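Local coordinates for uncharacterized protein (PDB 4FMR) that probably binds DNA through an HU/IHF-like domain joined to an immunoglobulin-like domain of unknown function, and may act as a two-fold dimer, at the interface of chains A and B. Residues are numbered along the deposited sequence; one frame, centred on the assembly and turned at random. Chains: chain A/B, uncharacterized hypothetical protein.

The interface of chains A and B. Residues chain A 76, 108-110, 113; chain B 208-210, 238.
Water 1 is the best-held polar atom, gripped by three protein groups: the amide oxygen A:Asn76 OD1 at 2.6 Å, the phenol oxygen B:Tyr238 OH at 2.7 Å and the backbone A:Lys110 N at 3.1 Å. Here the HU/IHF-like DNA-binding domain of chain A meets the immunoglobulin-like DUF4469 domain of chain B, in one patch of a two-fold interface, repeated with the chains exchanged, that may be the biological dimer. A:Lys110 N lies at the start of helix 110-117, whose end could polarise the water. With CG anti to the backbone N (chi1 173°), the A:Asn76 amide lies beside B:Tyr238 CE1, past the ring's rim and off its plane; the two side chains cross at about a right angle, amide and ring planes steeply inclined at 64°. The other branch, A:Asn76 ND2, holds water 2 at 2.7 Å, and that water is also bonded to the backbone B:Glu210 N at 3.0 Å, so two waters fix the amide's rotation. The phenol tip, B:Tyr238 OH, touches the alpha-carbon of the loop residue A:Gly109 just before the helix. One helical turn on, A:Arg113 bends at chi3 and offers B:Asp208 the side of its guanidinium: NE hydrogen-bonds OD2 at 2.9 Å, and NH2 both hydrogen-bonds and salt-bridges OD1 at 2.8 Å. Both carboxylate oxygens use their syn lone pairs, and the two flat groups are nearly coplanar, 18° apart, although OD1 sits somewhat out of the guanidinium plane. The extended A:Lys110 chain crosses B:Asp208 at about a right angle, its CG packing 3.6 Å from the carboxylate carbon CG. A:Lys110 NZ runs past OD1 without touching it and, if charged, may favour the ionised carboxylate.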
loop_
_atom_site.group_PDB
_atom_site.type_symbol
_atom_site.label_atom_id
_atom_site.label_comp_id
_atom_site.label_asym_id
_atom_site.label_seq_id
_atom_site.Cartn_x
_atom_site.Cartn_y
_atom_site.Cartn_z
ATOM N N ASN A 76 12.100 5.956 -0.623
ATOM C CA ASN A 76 12.307 4.679 -1.291
ATOM C C ASN A 76 13.379 3.845 -0.556
ATOM O O ASN A 76 14.543 4.241 -0.472
ATOM C CB ASN A 76 12.701 4.911 -2.787
ATOM C CG ASN A 76 13.106 3.661 -3.553
ATOM O OD1 ASN A 76 12.633 2.548 -3.285
ATOM N ND2 ASN A 76 14.000 3.810 -4.531
ATOM N N GLN A 108 5.250 -1.815 -3.121
ATOM C CA GLN A 108 6.377 -2.735 -2.963
ATOM C C GLN A 108 7.655 -2.160 -3.658
ATOM O O GLN A 108 7.586 -1.495 -4.701
ATOM C CB GLN A 108 6.021 -4.138 -3.495
ATOM C CG GLN A 108 6.012 -4.262 -5.025
ATOM C CD GLN A 108 5.546 -5.605 -5.505
ATOM O OE1 GLN A 108 4.908 -6.358 -4.780
ATOM N NE2 GLN A 108 5.804 -5.915 -6.768
ATOM N N GLY A 109 8.800 -2.410 -3.029
ATOM C CA GLY A 109 10.084 -1.959 -3.540
ATOM C C GLY A 109 10.802 -3.028 -4.351
ATOM O O GLY A 109 10.328 -4.170 -4.465
ATOM N N LYS A 110 11.961 -2.658 -4.896
ATOM C CA LYS A 110 12.764 -3.529 -5.747
ATOM C C LYS A 110 13.106 -4.885 -5.055
ATOM O O LYS A 110 13.042 -5.914 -5.714
ATOM C CB LYS A 110 14.067 -2.828 -6.203
ATOM C CG LYS A 110 14.736 -3.600 -7.331
ATOM C CD LYS A 110 16.103 -3.073 -7.716
ATOM C CE LYS A 110 16.645 -3.872 -8.882
ATOM N NZ LYS A 110 18.044 -3.511 -9.198
ATOM N N ARG A 113 10.023 -7.083 -5.336
ATOM C CA ARG A 113 9.833 -7.493 -6.728
ATOM C C ARG A 113 10.874 -8.579 -7.121
ATOM O O ARG A 113 10.524 -9.515 -7.845
ATOM C CB ARG A 113 9.925 -6.271 -7.666
ATOM C CG ARG A 113 9.541 -6.608 -9.100
ATOM C CD ARG A 113 9.798 -5.493 -10.087
ATOM N NE ARG A 113 11.216 -5.146 -10.208
ATOM C CZ ARG A 113 12.086 -5.756 -11.004
ATOM N NH1 ARG A 113 11.709 -6.785 -11.749
ATOM N NH2 ARG A 113 13.344 -5.336 -11.065
ATOM N N ASP B 208 13.985 0.182 -11.452
ATOM C CA ASP B 208 13.169 0.548 -10.290
ATOM C C ASP B 208 13.694 1.814 -9.619
ATOM O O ASP B 208 14.912 2.023 -9.514
ATOM C CB ASP B 208 13.110 -0.578 -9.221
ATOM C CG ASP B 208 12.684 -1.936 -9.723
ATOM O OD1 ASP B 208 13.476 -2.577 -10.428
ATOM O OD2 ASP B 208 11.614 -2.409 -9.306
ATOM N N GLY B 209 12.774 2.632 -9.145
ATOM C CA GLY B 209 13.155 3.833 -8.431
ATOM C C GLY B 209 12.330 5.038 -8.772
ATOM O O GLY B 209 11.439 4.991 -9.629
ATOM N N GLU B 210 12.627 6.112 -8.059
ATOM C CA GLU B 210 12.003 7.394 -8.239
ATOM C C GLU B 210 12.592 8.096 -9.486
ATOM O O GLU B 210 13.775 7.940 -9.824
ATOM C CB GLU B 210 12.174 8.247 -6.977
ATOM C CG GLU B 210 11.031 9.254 -6.803
ATOM C CD GLU B 210 9.708 8.763 -6.240
ATOM O OE1 GLU B 210 9.660 7.640 -5.687
ATOM O OE2 GLU B 210 8.720 9.531 -6.313
ATOM N N TYR B 238 7.255 7.016 -8.945
ATOM C CA TYR B 238 8.017 5.830 -8.608
ATOM C C TYR B 238 7.753 4.782 -9.678
ATOM O O TYR B 238 6.599 4.444 -9.958
ATOM C CB TYR B 238 7.706 5.296 -7.210
ATOM C CG TYR B 238 8.430 3.992 -6.934
ATOM C CD1 TYR B 238 9.774 3.981 -6.561
ATOM C CD2 TYR B 238 7.778 2.765 -7.069
ATOM C CE1 TYR B 238 10.462 2.783 -6.376
ATOM C CE2 TYR B 238 8.457 1.560 -6.896
ATOM C CZ TYR B 238 9.795 1.573 -6.534
ATOM O OH TYR B 238 10.456 0.387 -6.307
HETATM O O HOH W 1 12.570 0.376 -4.707
HETATM O O HOH W 2 14.543 6.134 -5.776
#